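Local structure of tail fiber protein (Pseudomonas aeruginosa, 6CL6) at residues A[353-358]-A[363-368]; A[312-317]-A[343-348]. The protein forms the receptor-binding fiber of the R2 pyocin, a contractile injection system, and probably recognises the surface of target bacteria with its C-terminal part. All blocks are in the same frame, centred on the assembly; numbering follows the deposited sequence.

Contact 1 of 2, residues A[353-358]-A[363-368]; sequences AVIRNG and AVLSWE. With CA (calcium ion), chain I.
Leu365 is the bump at the middle of this interface, its two methyl groups meeting different parts of segment 353-358. CD2 lies 3.8 Å from Ile355 CG2 and equally close to the backbone oxygen of Arg356, while CD1 rests 4.0 Å from Asn357 OD1. The Ile355 and Leu365 side chains lie flank to flank, running opposite ways, so methyl meets methyl. The torsion of Ile355 (chi1 -58°) sets CG2 anti to the backbone N and facing Leu365, and sends CG1 the other way along the strand; CD1 at the end of that arm comes within 4.1 Å of Trp367 CB. Trp367 thus touches this segment through its beta carbon, with the indole carried further off. At the other end the Asn357 side chain crosses Leu365 at about a right angle and brings ND2 to 4.1 Å from Ala363 CB. The buried amide is held by four hydrogen bonds: OD1 accepts from Tyr359 N and Gln331 NE2, and ND2 donates to the carbonyls of Pro307 and Ala361, which fixes its rotation and ties down the turn between the segments. The loose side is that of exposed Val364, which points away; Arg356 also points away, but its guanidinium is held by Asp311 and by Phe335 of the second subunit. Just past Asn357, Gly358 O binds a calcium ion at 2.4 Å, alongside four waters, Asp309 OD1 and Pro337 O of the second subunit. The two strands approach to 8.8 Å at 134°, as befits facing layers of a sandwich: 353-357 runs between strands 310-315 and 343-346, and 363-368 between strands 297-306 and 324-331.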
# COMPACT_ATOMS: atom_id res chain seq x y z
N ALA A 353 -33.95 -57.62 74.40
CA ALA A 353 -33.69 -57.28 75.79
C ALA A 353 -34.77 -57.93 76.64
O ALA A 353 -35.75 -58.49 76.13
CB ALA A 353 -33.64 -55.78 76.00
N VAL A 354 -34.58 -57.84 77.96
CA VAL A 354 -35.48 -58.49 78.92
C VAL A 354 -36.10 -57.41 79.80
O VAL A 354 -35.38 -56.62 80.41
CB VAL A 354 -34.76 -59.54 79.77
CG1 VAL A 354 -35.74 -60.19 80.76
CG2 VAL A 354 -34.12 -60.60 78.86
N ILE A 355 -37.42 -57.39 79.83
CA ILE A 355 -38.19 -56.43 80.61
C ILE A 355 -38.74 -57.17 81.82
O ILE A 355 -39.43 -58.19 81.68
CB ILE A 355 -39.31 -55.78 79.79
CG1 ILE A 355 -38.76 -55.08 78.54
CG2 ILE A 355 -40.10 -54.81 80.66
CD1 ILE A 355 -37.67 -54.04 78.81
N ARG A 356 -38.44 -56.66 83.01
CA ARG A 356 -38.90 -57.26 84.27
C ARG A 356 -40.07 -56.48 84.83
O ARG A 356 -40.01 -55.25 84.95
CB ARG A 356 -37.76 -57.32 85.28
CG ARG A 356 -38.02 -58.22 86.48
CD ARG A 356 -36.71 -58.49 87.19
NE ARG A 356 -36.79 -59.48 88.25
CZ ARG A 356 -36.84 -60.80 88.05
NH1 ARG A 356 -36.86 -61.29 86.82
NH2 ARG A 356 -36.88 -61.62 89.09
N ASN A 357 -41.13 -57.19 85.20
CA ASN A 357 -42.33 -56.59 85.79
C ASN A 357 -42.44 -56.98 87.25
O ASN A 357 -42.76 -58.14 87.56
CB ASN A 357 -43.56 -57.00 85.01
CG ASN A 357 -44.83 -56.56 85.68
OD1 ASN A 357 -44.90 -55.50 86.28
ND2 ASN A 357 -45.86 -57.41 85.59
N GLY A 358 -42.20 -56.03 88.14
CA GLY A 358 -42.36 -56.27 89.56
C GLY A 358 -43.78 -56.20 90.07
O GLY A 358 -44.00 -56.55 91.22
N ALA A 363 -49.25 -57.20 83.06
CA ALA A 363 -49.30 -55.78 82.85
C ALA A 363 -48.53 -55.40 81.61
O ALA A 363 -47.53 -56.03 81.27
CB ALA A 363 -48.75 -54.98 84.04
N VAL A 364 -48.99 -54.35 80.96
CA VAL A 364 -48.31 -53.82 79.78
C VAL A 364 -47.29 -52.79 80.24
O VAL A 364 -47.63 -51.84 80.95
CB VAL A 364 -49.30 -53.19 78.80
CG1 VAL A 364 -48.52 -52.53 77.69
CG2 VAL A 364 -50.25 -54.26 78.23
N LEU A 365 -46.03 -53.00 79.85
CA LEU A 365 -44.95 -52.07 80.12
C LEU A 365 -44.44 -51.49 78.81
O LEU A 365 -44.25 -52.21 77.82
CB LEU A 365 -43.81 -52.75 80.87
CG LEU A 365 -44.01 -52.93 82.39
CD1 LEU A 365 -45.21 -53.81 82.72
CD2 LEU A 365 -42.73 -53.49 83.01
N SER A 366 -44.25 -50.18 78.79
CA SER A 366 -43.55 -49.57 77.67
C SER A 366 -42.06 -49.52 77.99
O SER A 366 -41.64 -49.69 79.14
CB SER A 366 -44.08 -48.17 77.38
OG SER A 366 -43.94 -47.33 78.50
N TRP A 367 -41.25 -49.30 76.95
CA TRP A 367 -39.82 -49.31 77.11
C TRP A 367 -39.16 -48.40 76.08
O TRP A 367 -39.71 -48.11 75.02
CB TRP A 367 -39.28 -50.74 77.00
CG TRP A 367 -39.52 -51.38 75.67
CD1 TRP A 367 -40.52 -52.25 75.36
CD2 TRP A 367 -38.77 -51.18 74.47
NE1 TRP A 367 -40.42 -52.64 74.04
CE2 TRP A 367 -39.36 -51.98 73.47
CE3 TRP A 367 -37.65 -50.42 74.15
CZ2 TRP A 367 -38.87 -52.02 72.16
CZ3 TRP A 367 -37.16 -50.46 72.83
CH2 TRP A 367 -37.77 -51.26 71.87
N GLU A 368 -37.95 -47.95 76.43
CA GLU A 368 -37.07 -47.24 75.52
C GLU A 368 -35.67 -47.83 75.63
O GLU A 368 -35.26 -48.29 76.70
CB GLU A 368 -37.02 -45.74 75.85
CG GLU A 368 -38.01 -44.89 75.14
CD GLU A 368 -37.68 -43.40 75.29
OE1 GLU A 368 -38.02 -42.82 76.34
OE2 GLU A 368 -37.04 -42.84 74.39
CA CA I . -44.19 -57.84 93.21
O HOH W 1 -46.15 -56.43 93.35
O HOH W 2 -42.19 -56.35 93.23
O HOH W 3 -44.02 -57.48 95.56
O HOH W 4 -45.74 -59.54 94.14

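Contact 2 of 2, residues A[312-317]-A[343-348]; sequences ASITFP and TGFRGA
Phe316 pushes the far end of its ring into a hollow bounded by Phe345 and Ala348, with the methyl end of Ile314 beside it. Its CZ lies 4.2 Å from Phe345 CZ and 4.4 Å from Ala348 CB, both partners meeting the Phe316 ring at its edge, near its plane. The two phenyl planes are inclined by only about 24°, yet the rings sit largely side by side, and Phe316 approaches Phe345 obliquely instead of stacking on it. Ile314 supplies the second bump: its CD1 reaches 4.2 Å from Phe345 CE2, from the same side of the Phe345 ring plane as Phe316 CZ. With CG of Phe345 anti to the backbone N (chi1 178°), the ring extends away from its own strand toward segment 312-317, although the bond to its beta carbon does not aim there. The central strand places Ala353 at the floor of this hollow; its small methyl touches Ile314, Phe316, Phe345 and Ala348, and the larger groups close over it from both flanks. The contact is wholly apolar, and Ile314, Phe316 and Phe345 are all buried. On the sandwich's other layer, Trp367 meets Ile314 and Ala369 meets both phenylalanines; Phe320, in the loop after Phe316, makes an edge-to-face pair with it. Side chains from the two outer strands of a three-stranded antiparallel sheet, and from residues just beyond them, thus meet over the central strand to form part of a beta-sandwich core, consistent with the H-type lectin relationship of this C-terminal region.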
# COMPACT_ATOMS: atom_id res chain seq x y z
N ALA A 312 -40.51 -60.54 80.47
CA ALA A 312 -40.89 -60.76 79.09
C ALA A 312 -39.77 -60.24 78.21
O ALA A 312 -39.15 -59.21 78.52
CB ALA A 312 -42.21 -60.06 78.72
N SER A 313 -39.53 -60.94 77.10
CA SER A 313 -38.51 -60.56 76.15
C SER A 313 -39.07 -59.60 75.11
O SER A 313 -40.24 -59.68 74.74
CB SER A 313 -37.96 -61.81 75.44
OG SER A 313 -37.27 -62.63 76.35
N ILE A 314 -38.24 -58.67 74.66
CA ILE A 314 -38.63 -57.77 73.59
C ILE A 314 -37.63 -57.91 72.45
O ILE A 314 -36.47 -58.30 72.65
CB ILE A 314 -38.74 -56.29 74.01
CG1 ILE A 314 -37.40 -55.78 74.55
CG2 ILE A 314 -39.87 -56.10 75.04
CD1 ILE A 314 -37.31 -54.23 74.66
N THR A 315 -38.09 -57.58 71.26
CA THR A 315 -37.25 -57.49 70.07
C THR A 315 -37.29 -56.07 69.56
O THR A 315 -38.39 -55.50 69.36
CB THR A 315 -37.71 -58.47 68.98
OG1 THR A 315 -37.64 -59.81 69.49
CG2 THR A 315 -36.81 -58.36 67.75
N PHE A 316 -36.11 -55.48 69.36
CA PHE A 316 -36.04 -54.09 68.94
C PHE A 316 -36.60 -53.93 67.53
O PHE A 316 -36.37 -54.79 66.68
CB PHE A 316 -34.59 -53.62 68.97
CG PHE A 316 -33.95 -53.69 70.33
CD1 PHE A 316 -34.61 -53.22 71.46
CD2 PHE A 316 -32.70 -54.24 70.48
CE1 PHE A 316 -34.01 -53.28 72.70
CE2 PHE A 316 -32.10 -54.31 71.72
CZ PHE A 316 -32.74 -53.83 72.83
N PRO A 317 -37.29 -52.82 67.26
CA PRO A 317 -37.79 -52.58 65.89
C PRO A 317 -36.74 -52.78 64.80
O PRO A 317 -37.06 -53.37 63.75
CB PRO A 317 -38.28 -51.13 65.96
CG PRO A 317 -38.74 -50.97 67.39
CD PRO A 317 -37.79 -51.80 68.22
N THR A 343 -39.86 -51.91 87.72
CA THR A 343 -39.55 -52.30 86.36
C THR A 343 -38.07 -52.59 86.24
O THR A 343 -37.25 -52.18 87.07
CB THR A 343 -39.93 -51.18 85.37
OG1 THR A 343 -39.17 -50.01 85.68
CG2 THR A 343 -41.39 -50.85 85.47
N GLY A 344 -37.71 -53.26 85.15
CA GLY A 344 -36.32 -53.48 84.85
C GLY A 344 -36.10 -53.62 83.36
O GLY A 344 -36.96 -54.15 82.63
N PHE A 345 -34.95 -53.14 82.90
CA PHE A 345 -34.49 -53.33 81.53
C PHE A 345 -33.08 -53.90 81.62
O PHE A 345 -32.21 -53.31 82.27
CB PHE A 345 -34.51 -52.01 80.77
CG PHE A 345 -34.01 -52.11 79.35
CD1 PHE A 345 -32.65 -52.15 79.07
CD2 PHE A 345 -34.91 -52.12 78.30
CE1 PHE A 345 -32.20 -52.22 77.77
CE2 PHE A 345 -34.46 -52.18 76.99
CZ PHE A 345 -33.10 -52.25 76.73
N ARG A 346 -32.87 -55.07 81.02
CA ARG A 346 -31.59 -55.74 81.16
C ARG A 346 -31.41 -56.73 80.03
O ARG A 346 -32.32 -56.99 79.24
CB ARG A 346 -31.48 -56.44 82.52
CG ARG A 346 -32.10 -57.83 82.56
CD ARG A 346 -32.09 -58.40 83.97
NE ARG A 346 -32.49 -59.81 84.01
CZ ARG A 346 -33.75 -60.23 84.10
NH1 ARG A 346 -34.75 -59.36 84.15
NH2 ARG A 346 -34.02 -61.54 84.13
N GLY A 347 -30.21 -57.30 79.97
CA GLY A 347 -29.94 -58.40 79.07
C GLY A 347 -29.99 -58.03 77.61
O GLY A 347 -30.33 -58.88 76.77
N ALA A 348 -29.66 -56.79 77.28
CA ALA A 348 -29.80 -56.31 75.91
C ALA A 348 -28.69 -56.86 75.02
O ALA A 348 -27.51 -56.79 75.37
CB ALA A 348 -29.76 -54.78 75.88

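In the fold
After the chain has built strands 281-283, 288-292 and 297-306 of the five-stranded sheet, strand 310-315 opens the three-stranded one; the chain then returns to the larger sheet as 324-331 before 343-346 comes back, and contact 2 closes that 25-residue excursion. Strand 352-357 then enters between the two outer strands, bonding through Val354 N to Arg346 O (2.7 Å) and through Ile355 N to Ala312 O (2.8 Å). Contact 1 follows in series, closing a four-residue turn that carries the chain across to the opposite sheet. The loops neither nest nor cross, yet Ile355 and Trp367 pack on Phe345 and Ile314 respectively, merging both contacts into one core.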